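Local atomic coordinates of terminal oxygenase component of carbazole 1,9a-dioxygenase (Sphingomonas, PDB entry 3GKQ), a protein that probably forms the terminal oxygenase of carbazole 1,9a-dioxygenase, passing electrons from a Rieske [2Fe-2S] cluster to a mononuclear iron where carbazole is dihydroxylated. Residues Ala19-Ala24 and Gly177-Phe182; Asp23-Phe28 and Ile290-His295; Gln50-Lys55 and Gly376-Asp381; Glu285-Val288 and His294-Tyr297. All coordinates share one frame; numbering follows the deposited sequence.

Contact 1 (Ala19-Ala24 and Gly177-Phe182); sequences APYIDA and GVENGF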
loop_
_atom_site.group_PDB
_atom_site.type_symbol
_atom_site.label_atom_id
_atom_site.label_comp_id
_atom_site.label_asym_id
_atom_site.label_seq_id
_atom_site.Cartn_x
_atom_site.Cartn_y
_atom_site.Cartn_z
ATOM N N ALA A 19 12.219 -15.287 23.963
ATOM C CA ALA A 19 12.532 -14.041 23.273
ATOM C C ALA A 19 13.020 -14.289 21.840
ATOM O O ALA A 19 12.656 -13.558 20.925
ATOM C CB ALA A 19 13.578 -13.260 24.057
ATOM N N PRO A 20 13.859 -15.320 21.626
ATOM C CA PRO A 20 14.341 -15.584 20.265
ATOM C C PRO A 20 13.189 -15.881 19.298
ATOM O O PRO A 20 13.203 -15.456 18.145
ATOM C CB PRO A 20 15.263 -16.788 20.451
ATOM C CG PRO A 20 15.791 -16.594 21.845
ATOM C CD PRO A 20 14.540 -16.189 22.602
ATOM N N TYR A 21 12.198 -16.621 19.785
ATOM C CA TYR A 21 11.028 -16.976 18.989
ATOM C C TYR A 21 10.310 -15.694 18.587
ATOM O O TYR A 21 9.836 -15.559 17.458
ATOM C CB TYR A 21 10.099 -17.870 19.817
ATOM C CG TYR A 21 8.816 -18.293 19.137
ATOM C CD1 TYR A 21 8.819 -19.261 18.134
ATOM C CD2 TYR A 21 7.589 -17.764 19.539
ATOM C CE1 TYR A 21 7.632 -19.700 17.553
ATOM C CE2 TYR A 21 6.393 -18.195 18.964
ATOM C CZ TYR A 21 6.421 -19.165 17.977
ATOM O OH TYR A 21 5.242 -19.619 17.437
ATOM N N ILE A 22 10.232 -14.751 19.520
ATOM C CA ILE A 22 9.590 -13.471 19.249
ATOM C C ILE A 22 10.304 -12.727 18.118
ATOM O O ILE A 22 9.665 -12.040 17.319
ATOM C CB ILE A 22 9.575 -12.582 20.513
ATOM C CG1 ILE A 22 8.597 -13.170 21.538
ATOM C CG2 ILE A 22 9.172 -11.150 20.149
ATOM C CD1 ILE A 22 8.591 -12.452 22.868
ATOM N N ASP A 23 11.625 -12.871 18.046
ATOM C CA ASP A 23 12.405 -12.205 17.000
ATOM C C ASP A 23 12.431 -12.955 15.668
ATOM O O ASP A 23 12.797 -12.376 14.643
ATOM C CB ASP A 23 13.857 -11.994 17.450
ATOM C CG ASP A 23 13.981 -10.999 18.584
ATOM O OD1 ASP A 23 13.367 -9.911 18.496
ATOM O OD2 ASP A 23 14.701 -11.298 19.561
ATOM N N ALA A 24 12.042 -14.228 15.684
ATOM C CA ALA A 24 12.072 -15.067 14.482
ATOM C C ALA A 24 10.928 -14.852 13.496
ATOM O O ALA A 24 10.279 -15.806 13.064
ATOM C CB ALA A 24 12.125 -16.535 14.888
ATOM N N GLY A 177 0.683 -19.895 11.942
ATOM C CA GLY A 177 0.359 -21.229 11.473
ATOM C C GLY A 177 0.744 -22.274 12.503
ATOM O O GLY A 177 -0.051 -23.158 12.825
ATOM N N VAL A 178 1.960 -22.169 13.035
ATOM C CA VAL A 178 2.432 -23.124 14.036
ATOM C C VAL A 178 1.638 -22.982 15.328
ATOM O O VAL A 178 1.249 -23.979 15.934
ATOM C CB VAL A 178 3.933 -22.924 14.353
ATOM C CG1 VAL A 178 4.465 -24.123 15.129
ATOM C CG2 VAL A 178 4.715 -22.752 13.074
ATOM N N GLU A 179 1.404 -21.742 15.752
ATOM C CA GLU A 179 0.640 -21.484 16.967
ATOM C C GLU A 179 -0.732 -22.161 16.823
ATOM O O GLU A 179 -1.149 -22.928 17.691
ATOM C CB GLU A 179 0.453 -19.972 17.177
ATOM C CG GLU A 179 1.726 -19.161 17.511
ATOM C CD GLU A 179 2.089 -19.184 18.994
ATOM O OE1 GLU A 179 1.169 -19.075 19.831
ATOM O OE2 GLU A 179 3.293 -19.294 19.325
ATOM N N ASN A 180 -1.420 -21.877 15.719
ATOM C CA ASN A 180 -2.740 -22.456 15.454
ATOM C C ASN A 180 -2.685 -23.986 15.343
ATOM O O ASN A 180 -3.537 -24.687 15.885
ATOM C CB ASN A 180 -3.317 -21.847 14.165
ATOM C CG ASN A 180 -4.544 -22.592 13.645
ATOM O OD1 ASN A 180 -4.507 -23.192 12.567
ATOM N ND2 ASN A 180 -5.636 -22.541 14.396
ATOM N N GLY A 181 -1.673 -24.498 14.650
ATOM C CA GLY A 181 -1.548 -25.938 14.490
ATOM C C GLY A 181 -1.370 -26.730 15.779
ATOM O O GLY A 181 -2.026 -27.752 15.978
ATOM N N PHE A 182 -0.492 -26.256 16.659
ATOM C CA PHE A 182 -0.213 -26.936 17.921
ATOM C C PHE A 182 -1.039 -26.419 19.107
ATOM O O PHE A 182 -0.587 -26.442 20.248
ATOM C CB PHE A 182 1.283 -26.814 18.233
ATOM C CG PHE A 182 1.764 -27.759 19.295
ATOM C CD1 PHE A 182 1.585 -29.131 19.155
ATOM C CD2 PHE A 182 2.424 -27.280 20.422
ATOM C CE1 PHE A 182 2.059 -30.014 20.120
ATOM C CE2 PHE A 182 2.903 -28.156 21.393
ATOM C CZ PHE A 182 2.720 -29.523 21.242
#
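The phenol of Tyr-21 and the carboxylate of Glu-179 cross obliquely between two helices, 19-23 and 174-181, whose backbones stay well apart: the nearest pair of CA atoms, those of the same two residues, is 11.5 Å apart. Both side chains must therefore reach across. Tyr-21 does so with its ring carried away from the backbone nitrogen (chi1 178°), whereas Glu-179 folds back at chi2 (-84°), which turns its carboxylate to the phenol. The ring and carboxylate planes are inclined by 43°, neither stacked nor perpendicular. OE2 of Glu-179 lies at the ring edge, near the ring plane, and is 3.3 Å from Tyr-21 CE2. Tyr-21 OH donates to Glu-179 OE2 at 2.7 Å, using the anti lone pair, the one turned from the other oxygen. OE1 has other partners: salt bridges to Arg-367 of the same chain and to Arg-75 of the second subunit, a residue of that subunit's [2Fe-2S] site. Trp-351 and Trp-366 meet the Tyr-21 ring at steep angles and are likely to limit its rotation. The site is buried, and the side chain of Glu-179 is about 9 Å from that of His-186, a ligand of the mononuclear iron. Next in sequence, Asn-180 joins Asp-334, another ligand of that iron, to Tyr-95 of the second subunit. A buried carboxylate gripped by one phenol and two arginines is probably held ionised, and its partners tie helix 19-23 to a subunit interface where, as in related Rieske oxygenases, cluster and iron of neighbouring chains come together.

Contact 2 (Asp23-Phe28 and Ile290-His295); sequences DAKLGF and IDEGHH. With FE2 (Fe (II) ion), chain I.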
loop_
_atom_site.group_PDB
_atom_site.type_symbol
_atom_site.label_atom_id
_atom_site.label_comp_id
_atom_site.label_asym_id
_atom_site.label_seq_id
_atom_site.Cartn_x
_atom_site.Cartn_y
_atom_site.Cartn_z
ATOM N N ASP A 23 11.625 -12.871 18.046
ATOM C CA ASP A 23 12.405 -12.205 17.000
ATOM C C ASP A 23 12.431 -12.955 15.668
ATOM O O ASP A 23 12.797 -12.376 14.643
ATOM C CB ASP A 23 13.857 -11.994 17.450
ATOM C CG ASP A 23 13.981 -10.999 18.584
ATOM O OD1 ASP A 23 13.367 -9.911 18.496
ATOM O OD2 ASP A 23 14.701 -11.298 19.561
ATOM N N ALA A 24 12.042 -14.228 15.684
ATOM C CA ALA A 24 12.072 -15.067 14.482
ATOM C C ALA A 24 10.928 -14.852 13.496
ATOM O O ALA A 24 10.279 -15.806 13.064
ATOM C CB ALA A 24 12.125 -16.535 14.888
ATOM N N LYS A 25 10.699 -13.603 13.115
ATOM C CA LYS A 25 9.627 -13.286 12.191
ATOM C C LYS A 25 9.835 -13.911 10.807
ATOM O O LYS A 25 8.871 -14.205 10.095
ATOM C CB LYS A 25 9.492 -11.766 12.080
ATOM C CG LYS A 25 8.300 -11.309 11.273
ATOM C CD LYS A 25 8.082 -9.810 11.415
ATOM C CE LYS A 25 7.694 -9.437 12.834
ATOM N NZ LYS A 25 7.484 -7.968 12.963
ATOM N N LEU A 26 11.090 -14.134 10.435
ATOM C CA LEU A 26 11.391 -14.710 9.131
ATOM C C LEU A 26 11.763 -16.189 9.214
ATOM O O LEU A 26 12.208 -16.784 8.234
ATOM C CB LEU A 26 12.515 -13.905 8.476
ATOM C CG LEU A 26 12.393 -13.557 6.993
ATOM C CD1 LEU A 26 10.963 -13.176 6.632
ATOM C CD2 LEU A 26 13.352 -12.412 6.692
ATOM N N GLY A 27 11.579 -16.784 10.388
ATOM C CA GLY A 27 11.878 -18.192 10.547
ATOM C C GLY A 27 13.260 -18.503 11.085
ATOM O O GLY A 27 14.018 -17.605 11.467
ATOM N N PHE A 28 13.591 -19.789 11.100
ATOM C CA PHE A 28 14.877 -20.236 11.606
ATOM C C PHE A 28 15.848 -20.628 10.499
ATOM O O PHE A 28 15.516 -21.426 9.612
ATOM C CB PHE A 28 14.674 -21.410 12.558
ATOM C CG PHE A 28 13.823 -21.081 13.751
ATOM C CD1 PHE A 28 14.121 -19.980 14.553
ATOM C CD2 PHE A 28 12.739 -21.891 14.095
ATOM C CE1 PHE A 28 13.358 -19.692 15.684
ATOM C CE2 PHE A 28 11.969 -21.611 15.224
ATOM C CZ PHE A 28 12.279 -20.511 16.020
ATOM N N ILE A 290 7.542 -17.260 3.935
ATOM C CA ILE A 290 7.782 -16.785 2.577
ATOM C C ILE A 290 8.450 -15.424 2.798
ATOM O O ILE A 290 9.547 -15.166 2.305
ATOM C CB ILE A 290 6.476 -16.624 1.784
ATOM C CG1 ILE A 290 5.880 -18.011 1.489
ATOM C CG2 ILE A 290 6.756 -15.875 0.479
ATOM C CD1 ILE A 290 4.508 -17.975 0.817
ATOM N N ASP A 291 7.767 -14.558 3.540
ATOM C CA ASP A 291 8.313 -13.265 3.927
ATOM C C ASP A 291 7.643 -12.993 5.266
ATOM O O ASP A 291 6.980 -13.879 5.807
ATOM C CB ASP A 291 8.037 -12.155 2.897
ATOM C CG ASP A 291 6.567 -11.927 2.646
ATOM O OD1 ASP A 291 5.749 -12.212 3.547
ATOM O OD2 ASP A 291 6.231 -11.441 1.546
ATOM N N GLU A 292 7.799 -11.798 5.812
ATOM C CA GLU A 292 7.224 -11.516 7.122
ATOM C C GLU A 292 5.709 -11.654 7.252
ATOM O O GLU A 292 5.212 -11.953 8.332
ATOM C CB GLU A 292 7.648 -10.119 7.600
ATOM C CG GLU A 292 9.139 -10.009 7.926
ATOM C CD GLU A 292 10.010 -9.652 6.723
ATOM O OE1 GLU A 292 9.590 -9.866 5.561
ATOM O OE2 GLU A 292 11.138 -9.161 6.952
ATOM N N GLY A 293 4.977 -11.447 6.162
ATOM C CA GLY A 293 3.528 -11.527 6.246
ATOM C C GLY A 293 2.854 -12.717 5.591
ATOM O O GLY A 293 1.624 -12.781 5.563
ATOM N N HIS A 294 3.635 -13.656 5.064
ATOM C CA HIS A 294 3.054 -14.822 4.402
ATOM C C HIS A 294 3.823 -16.102 4.673
ATOM O O HIS A 294 5.031 -16.078 4.945
ATOM C CB HIS A 294 3.022 -14.631 2.879
ATOM C CG HIS A 294 2.493 -13.304 2.439
ATOM N ND1 HIS A 294 3.203 -12.132 2.588
ATOM C CD2 HIS A 294 1.321 -12.963 1.847
ATOM C CE1 HIS A 294 2.493 -11.125 2.107
ATOM N NE2 HIS A 294 1.349 -11.604 1.652
ATOM N N HIS A 295 3.117 -17.223 4.604
ATOM C CA HIS A 295 3.764 -18.512 4.755
ATOM C C HIS A 295 3.124 -19.511 3.812
ATOM O O HIS A 295 1.983 -19.335 3.368
ATOM C CB HIS A 295 3.736 -19.031 6.208
ATOM C CG HIS A 295 2.376 -19.391 6.726
ATOM N ND1 HIS A 295 1.518 -18.462 7.278
ATOM C CD2 HIS A 295 1.760 -20.592 6.851
ATOM C CE1 HIS A 295 0.437 -19.075 7.730
ATOM N NE2 HIS A 295 0.560 -20.369 7.485
HETATM FE FE FE2 I . -0.570 -10.684 0.784
#
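Lys-25 and Leu-26 pack against Glu-292 from two directions, and no hydrogen bond crosses between 23-28 and 290-295. The aliphatic part of Lys-25 runs over that of Glu-292 at about a right angle, with Lys-25 CD 3.7 Å from Glu-292 CG. Leu-26 brings CD1 to the start of the turn, 3.5 Å from Glu-292 N, and the same methyl is 3.7 Å from Glu-292 CD. Glu-292 is bent at chi2 (87°), which brings its carboxylate back over the leucine methyls. The polar ends are held elsewhere: OE1 of Glu-292 forms a salt bridge with Arg-380, and NZ of Lys-25 bonds to the carbonyl of Ala-346. Asn-173 ND2 binds the carbonyls of both Lys-25 and Glu-292, so one amide clamps the two backbones.

Further out, Glu-292 is the second residue of a type I turn from Asp-291 to His-294. Asp-291 OD1 accepts from Gly-293 N at 2.8 Å, an Asx turn, and from His-294 ND1 at 2.7 Å. The latter bond is nearly straight (169°) and lies in the imidazole plane, entering on the syn lone pair, so it sets the rotation of the ring. On the far side of that ring, His-294 NE2 is 2.3 Å from an iron(II) ion, at a site to which Asp-171 also contributes in a crystal structure of this protein. This iron is not the one held by His-186, His-190 and Asp-334. With ND1 as donor, NE2 offers its lone pair to the metal, and the carboxylate behind probably makes that nitrogen a stronger ligand.

Contact 3 (Gln50-Lys55 and Gly376-Asp381); sequences QLLGEK and GIQTRD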
loop_
_atom_site.group_PDB
_atom_site.type_symbol
_atom_site.label_atom_id
_atom_site.label_comp_id
_atom_site.label_asym_id
_atom_site.label_seq_id
_atom_site.Cartn_x
_atom_site.Cartn_y
_atom_site.Cartn_z
ATOM N N GLN A 50 10.197 -18.602 -3.143
ATOM C CA GLN A 50 10.743 -17.702 -2.138
ATOM C C GLN A 50 10.466 -18.296 -0.768
ATOM O O GLN A 50 9.334 -18.668 -0.468
ATOM C CB GLN A 50 10.106 -16.311 -2.228
ATOM C CG GLN A 50 10.686 -15.310 -1.222
ATOM C CD GLN A 50 10.068 -13.923 -1.339
ATOM O OE1 GLN A 50 9.868 -13.411 -2.441
ATOM N NE2 GLN A 50 9.780 -13.305 -0.203
ATOM N N LEU A 51 11.507 -18.420 0.047
ATOM C CA LEU A 51 11.339 -18.942 1.395
ATOM C C LEU A 51 12.280 -18.174 2.309
ATOM O O LEU A 51 13.418 -17.870 1.935
ATOM C CB LEU A 51 11.644 -20.444 1.466
ATOM C CG LEU A 51 13.100 -20.904 1.415
ATOM C CD1 LEU A 51 13.180 -22.372 1.810
ATOM C CD2 LEU A 51 13.666 -20.683 0.025
ATOM N N LEU A 52 11.796 -17.853 3.504
ATOM C CA LEU A 52 12.586 -17.102 4.472
ATOM C C LEU A 52 13.123 -15.796 3.890
ATOM O O LEU A 52 14.216 -15.349 4.239
ATOM C CB LEU A 52 13.733 -17.962 5.012
ATOM C CG LEU A 52 13.316 -18.996 6.065
ATOM C CD1 LEU A 52 12.542 -20.136 5.406
ATOM C CD2 LEU A 52 14.548 -19.538 6.763
ATOM N N GLY A 53 12.339 -15.193 2.998
ATOM C CA GLY A 53 12.724 -13.934 2.382
ATOM C C GLY A 53 13.745 -14.028 1.258
ATOM O O GLY A 53 14.109 -13.013 0.669
ATOM N N GLU A 54 14.209 -15.235 0.954
ATOM C CA GLU A 54 15.202 -15.425 -0.098
ATOM C C GLU A 54 14.580 -15.951 -1.393
ATOM O O GLU A 54 13.785 -16.889 -1.376
ATOM C CB GLU A 54 16.297 -16.379 0.401
ATOM C CG GLU A 54 17.146 -15.774 1.532
ATOM C CD GLU A 54 18.179 -16.743 2.110
ATOM O OE1 GLU A 54 18.651 -17.638 1.382
ATOM O OE2 GLU A 54 18.534 -16.593 3.297
ATOM N N LYS A 55 14.937 -15.331 -2.513
ATOM C CA LYS A 55 14.413 -15.741 -3.813
ATOM C C LYS A 55 15.320 -16.795 -4.438
ATOM O O LYS A 55 16.508 -16.561 -4.666
ATOM C CB LYS A 55 14.275 -14.523 -4.727
ATOM C CG LYS A 55 13.227 -13.527 -4.230
ATOM C CD LYS A 55 13.214 -12.241 -5.046
ATOM C CE LYS A 55 12.719 -12.474 -6.464
ATOM N NZ LYS A 55 12.724 -11.210 -7.262
ATOM N N GLY A 376 19.465 -20.884 14.441
ATOM C CA GLY A 376 19.728 -19.533 13.976
ATOM C C GLY A 376 18.481 -18.753 13.618
ATOM O O GLY A 376 17.499 -19.320 13.138
ATOM N N ILE A 377 18.525 -17.445 13.850
ATOM C CA ILE A 377 17.406 -16.567 13.544
ATOM C C ILE A 377 17.626 -15.933 12.173
ATOM O O ILE A 377 18.586 -15.189 11.976
ATOM C CB ILE A 377 17.288 -15.425 14.579
ATOM C CG1 ILE A 377 17.278 -15.995 16.005
ATOM C CG2 ILE A 377 16.040 -14.597 14.297
ATOM C CD1 ILE A 377 16.156 -16.967 16.290
ATOM N N GLN A 378 16.746 -16.231 11.224
ATOM C CA GLN A 378 16.864 -15.654 9.892
ATOM C C GLN A 378 16.624 -14.150 10.004
ATOM O O GLN A 378 15.673 -13.723 10.650
ATOM C CB GLN A 378 15.820 -16.260 8.949
ATOM C CG GLN A 378 15.827 -15.653 7.552
ATOM C CD GLN A 378 16.959 -16.190 6.691
ATOM O OE1 GLN A 378 17.926 -16.756 7.201
ATOM N NE2 GLN A 378 16.842 -16.010 5.379
ATOM N N THR A 379 17.482 -13.350 9.380
ATOM C CA THR A 379 17.331 -11.897 9.422
ATOM C C THR A 379 17.547 -11.307 8.038
ATOM O O THR A 379 18.281 -11.871 7.229
ATOM C CB THR A 379 18.363 -11.239 10.355
ATOM O OG1 THR A 379 19.678 -11.455 9.826
ATOM C CG2 THR A 379 18.278 -11.826 11.756
ATOM N N ARG A 380 16.907 -10.173 7.764
ATOM C CA ARG A 380 17.081 -9.515 6.474
ATOM C C ARG A 380 17.540 -8.083 6.721
ATOM O O ARG A 380 16.859 -7.307 7.398
ATOM C CB ARG A 380 15.778 -9.548 5.659
ATOM C CG ARG A 380 14.718 -8.522 6.037
ATOM C CD ARG A 380 13.393 -8.864 5.357
ATOM N NE ARG A 380 13.567 -9.207 3.949
ATOM C CZ ARG A 380 12.629 -9.771 3.191
ATOM N NH1 ARG A 380 11.439 -10.061 3.701
ATOM N NH2 ARG A 380 12.885 -10.050 1.918
ATOM N N ASP A 381 18.713 -7.750 6.182
ATOM C CA ASP A 381 19.309 -6.424 6.336
ATOM C C ASP A 381 18.372 -5.286 5.947
ATOM O O ASP A 381 18.143 -4.401 6.801
ATOM C CB ASP A 381 20.585 -6.332 5.502
ATOM C CG ASP A 381 21.548 -7.463 5.793
ATOM O OD1 ASP A 381 21.927 -7.629 6.975
ATOM O OD2 ASP A 381 21.924 -8.187 4.844
#
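Leu-52 and Gly-53 form the corner of a type I' turn whose ends pair through Leu-51 N to Glu-54 O and Glu-54 N to Leu-51 O, while the chain of 376-381 passes it in extended form, its Gln-378 CA 7.1 Å from that of Leu-52. The turn joins strands 47-51 and 54-61 of the Rieske domain. Gln-378 points into it, and its chain bends at chi2 (78°) to lay the amide between the corner and Glu-54. NE2 of Gln-378 donates twice: to Leu-52 O at 2.9 Å, in the carbonyl plane, and to Glu-54 OE2 at 2.7 Å, on the anti side and 33° above the carboxylate plane. Both acceptors lie close to the plane of the amide, so the two bonds together fix its rotation. At its other end OE1 accepts from Arg-29, which also bridges to Glu-54 OE2, while Glu-54 OE1 bonds to the phenol of Tyr-127. A leucine in place of Gln-378 would probably cost the Leu-52 carbonyl and Glu-54 OE2 the donor they share, leaving OE2 to Arg-29. Arg-380, whose NH1 forms a salt bridge with Glu-292, lies flat beside the corner, with Gly-53 CA over one face of its guanidinium, 3.9 Å from Arg-380 NH2. Gly-53 has positive phi, as suits a type I' turn. Arg-29 and the Gln-378 amide thus share the Glu-54 carboxylate, one charged and one neutral donor, a polar fastening of the Rieske hairpin to the segment that follows helix 361-373.

Contact 4 (Glu285-Val288 and His294-Tyr297); sequences EWYV and HHLY. With FE2 (Fe (II) ion), chain I.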
loop_
_atom_site.group_PDB
_atom_site.type_symbol
_atom_site.label_atom_id
_atom_site.label_comp_id
_atom_site.label_asym_id
_atom_site.label_seq_id
_atom_site.Cartn_x
_atom_site.Cartn_y
_atom_site.Cartn_z
ATOM N N GLU A 285 2.023 -31.132 8.729
ATOM C CA GLU A 285 1.863 -29.769 8.221
ATOM C C GLU A 285 3.104 -28.905 8.410
ATOM O O GLU A 285 3.734 -28.933 9.466
ATOM C CB GLU A 285 0.703 -29.054 8.918
ATOM C CG GLU A 285 -0.620 -29.784 8.915
ATOM C CD GLU A 285 -1.766 -28.877 9.323
ATOM O OE1 GLU A 285 -1.587 -28.063 10.258
ATOM O OE2 GLU A 285 -2.848 -28.981 8.709
ATOM N N TRP A 286 3.436 -28.134 7.377
ATOM C CA TRP A 286 4.566 -27.204 7.407
ATOM C C TRP A 286 3.991 -25.799 7.250
ATOM O O TRP A 286 2.957 -25.610 6.608
ATOM C CB TRP A 286 5.534 -27.468 6.246
ATOM C CG TRP A 286 6.602 -28.495 6.520
ATOM C CD1 TRP A 286 7.878 -28.258 6.942
ATOM C CD2 TRP A 286 6.491 -29.916 6.362
ATOM N NE1 TRP A 286 8.573 -29.441 7.051
ATOM C CE2 TRP A 286 7.743 -30.477 6.701
ATOM C CE3 TRP A 286 5.452 -30.773 5.967
ATOM C CZ2 TRP A 286 7.991 -31.853 6.655
ATOM C CZ3 TRP A 286 5.694 -32.142 5.921
ATOM C CH2 TRP A 286 6.956 -32.668 6.263
ATOM N N TYR A 287 4.667 -24.824 7.846
ATOM C CA TYR A 287 4.270 -23.424 7.772
ATOM C C TYR A 287 5.575 -22.726 7.412
ATOM O O TYR A 287 6.230 -22.134 8.265
ATOM C CB TYR A 287 3.780 -22.949 9.137
ATOM C CG TYR A 287 2.817 -23.909 9.783
ATOM C CD1 TYR A 287 1.472 -23.934 9.418
ATOM C CD2 TYR A 287 3.261 -24.828 10.728
ATOM C CE1 TYR A 287 0.589 -24.860 9.984
ATOM C CE2 TYR A 287 2.392 -25.754 11.294
ATOM C CZ TYR A 287 1.061 -25.765 10.919
ATOM O OH TYR A 287 0.210 -26.685 11.486
ATOM N N VAL A 288 5.945 -22.823 6.141
ATOM C CA VAL A 288 7.189 -22.262 5.649
ATOM C C VAL A 288 7.132 -20.769 5.407
ATOM O O VAL A 288 6.339 -20.282 4.599
ATOM C CB VAL A 288 7.625 -22.967 4.346
ATOM C CG1 VAL A 288 9.028 -22.526 3.960
ATOM C CG2 VAL A 288 7.565 -24.482 4.534
ATOM N N HIS A 294 3.635 -13.656 5.064
ATOM C CA HIS A 294 3.054 -14.822 4.402
ATOM C C HIS A 294 3.823 -16.102 4.673
ATOM O O HIS A 294 5.031 -16.078 4.945
ATOM C CB HIS A 294 3.022 -14.631 2.879
ATOM C CG HIS A 294 2.493 -13.304 2.439
ATOM N ND1 HIS A 294 3.203 -12.132 2.588
ATOM C CD2 HIS A 294 1.321 -12.963 1.847
ATOM C CE1 HIS A 294 2.493 -11.125 2.107
ATOM N NE2 HIS A 294 1.349 -11.604 1.652
ATOM N N HIS A 295 3.117 -17.223 4.604
ATOM C CA HIS A 295 3.764 -18.512 4.755
ATOM C C HIS A 295 3.124 -19.511 3.812
ATOM O O HIS A 295 1.983 -19.335 3.368
ATOM C CB HIS A 295 3.736 -19.031 6.208
ATOM C CG HIS A 295 2.376 -19.391 6.726
ATOM N ND1 HIS A 295 1.518 -18.462 7.278
ATOM C CD2 HIS A 295 1.760 -20.592 6.851
ATOM C CE1 HIS A 295 0.437 -19.075 7.730
ATOM N NE2 HIS A 295 0.560 -20.369 7.485
ATOM N N LEU A 296 3.885 -20.541 3.478
ATOM C CA LEU A 296 3.410 -21.593 2.600
ATOM C C LEU A 296 2.864 -22.682 3.524
ATOM O O LEU A 296 3.611 -23.293 4.283
ATOM C CB LEU A 296 4.575 -22.126 1.760
ATOM C CG LEU A 296 4.347 -23.115 0.612
ATOM C CD1 LEU A 296 3.955 -24.463 1.170
ATOM C CD2 LEU A 296 3.283 -22.571 -0.339
ATOM N N TYR A 297 1.555 -22.890 3.475
ATOM C CA TYR A 297 0.909 -23.907 4.296
ATOM C C TYR A 297 0.899 -25.205 3.490
ATOM O O TYR A 297 0.156 -25.341 2.520
ATOM C CB TYR A 297 -0.512 -23.450 4.646
ATOM C CG TYR A 297 -1.366 -24.469 5.371
ATOM C CD1 TYR A 297 -0.829 -25.274 6.377
ATOM C CD2 TYR A 297 -2.726 -24.598 5.078
ATOM C CE1 TYR A 297 -1.622 -26.181 7.077
ATOM C CE2 TYR A 297 -3.535 -25.503 5.774
ATOM C CZ TYR A 297 -2.974 -26.289 6.774
ATOM O OH TYR A 297 -3.764 -27.166 7.482
HETATM FE FE FE2 I . -0.570 -10.684 0.784
#
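The rings of Tyr-287 and Tyr-297 lie side by side and almost parallel, planes 5° apart, on adjacent strands of an antiparallel beta hairpin. With centroids 6.0 Å apart they meet rim to rim, neither covering the other; the closest carbons are Tyr-287 CE1 and Tyr-297 CE1, at 3.9 Å. The edge of the Tyr-297 ring receives the Glu-285 carboxylate, turned by 89° to the ring, and Arg-338 makes a cation-pi contact with the same ring. His-295 runs alongside Tyr-287, its NE2 near the plane of that ring at the edge, while ND1 of His-295 bonds to the carbonyl of Ala-172. CG of His-295 sits between the backbone N and the carbonyl carbon (chi1 67°), which places its ring beside Tyr-287 CB.

One carboxylate serves both phenols. Tyr-287 OH donates to Glu-285 OE1 at 2.6 Å, on the anti side, and Tyr-297 OH donates to OE2; the latter, modelled at 2.4 Å, is too short for its exact length to be trusted. A phenylalanine at Tyr-287 would probably leave Glu-285 OE1 without this donor and the carboxylate less firmly fixed in rotation. The Tyr-297 side chain is about 5 Å from that of Asp-334, a ligand of the iron held with His-186 and His-190.

The hairpin, strands 282-289 and 294-304, belongs to the long antiparallel sheet of the Bet v 1-like catalytic domain. Val-288 and Leu-296 form a hydrogen-bonded pair, and Leu-296 N reaches Val-288 O at 2.7 Å. That carbonyl oxygen is also 3.1 Å from His-295 CA.

Overall arrangement
Contacts 2 and 3 are the closest pair, centres 7 Å apart; the salt bridge from Glu-292 OE1 to Arg-380 NH1, 2.6 Å, joins them, and Ile-290 O lies 2.9 Å from Gly-53 N, a probable hydrogen bond. Contact 1 shares Asp-23 and Ala-24 with contact 2, and Tyr-21 CD1 is 4.2 Å from Phe-28 CZ. Helix 174-181 lies against Tyr-287 of contact 4, with Gly-177 O 3.4 Å from Tyr-287 CE1. Contacts 2 and 4 share His-294 and His-295 on one strand, their centres 10 Å apart. The side chain of Glu-179 is about 11 Å from a bound iron(II) ion, and that of Glu-285 about 6 Å from an iron other than the one on His-294.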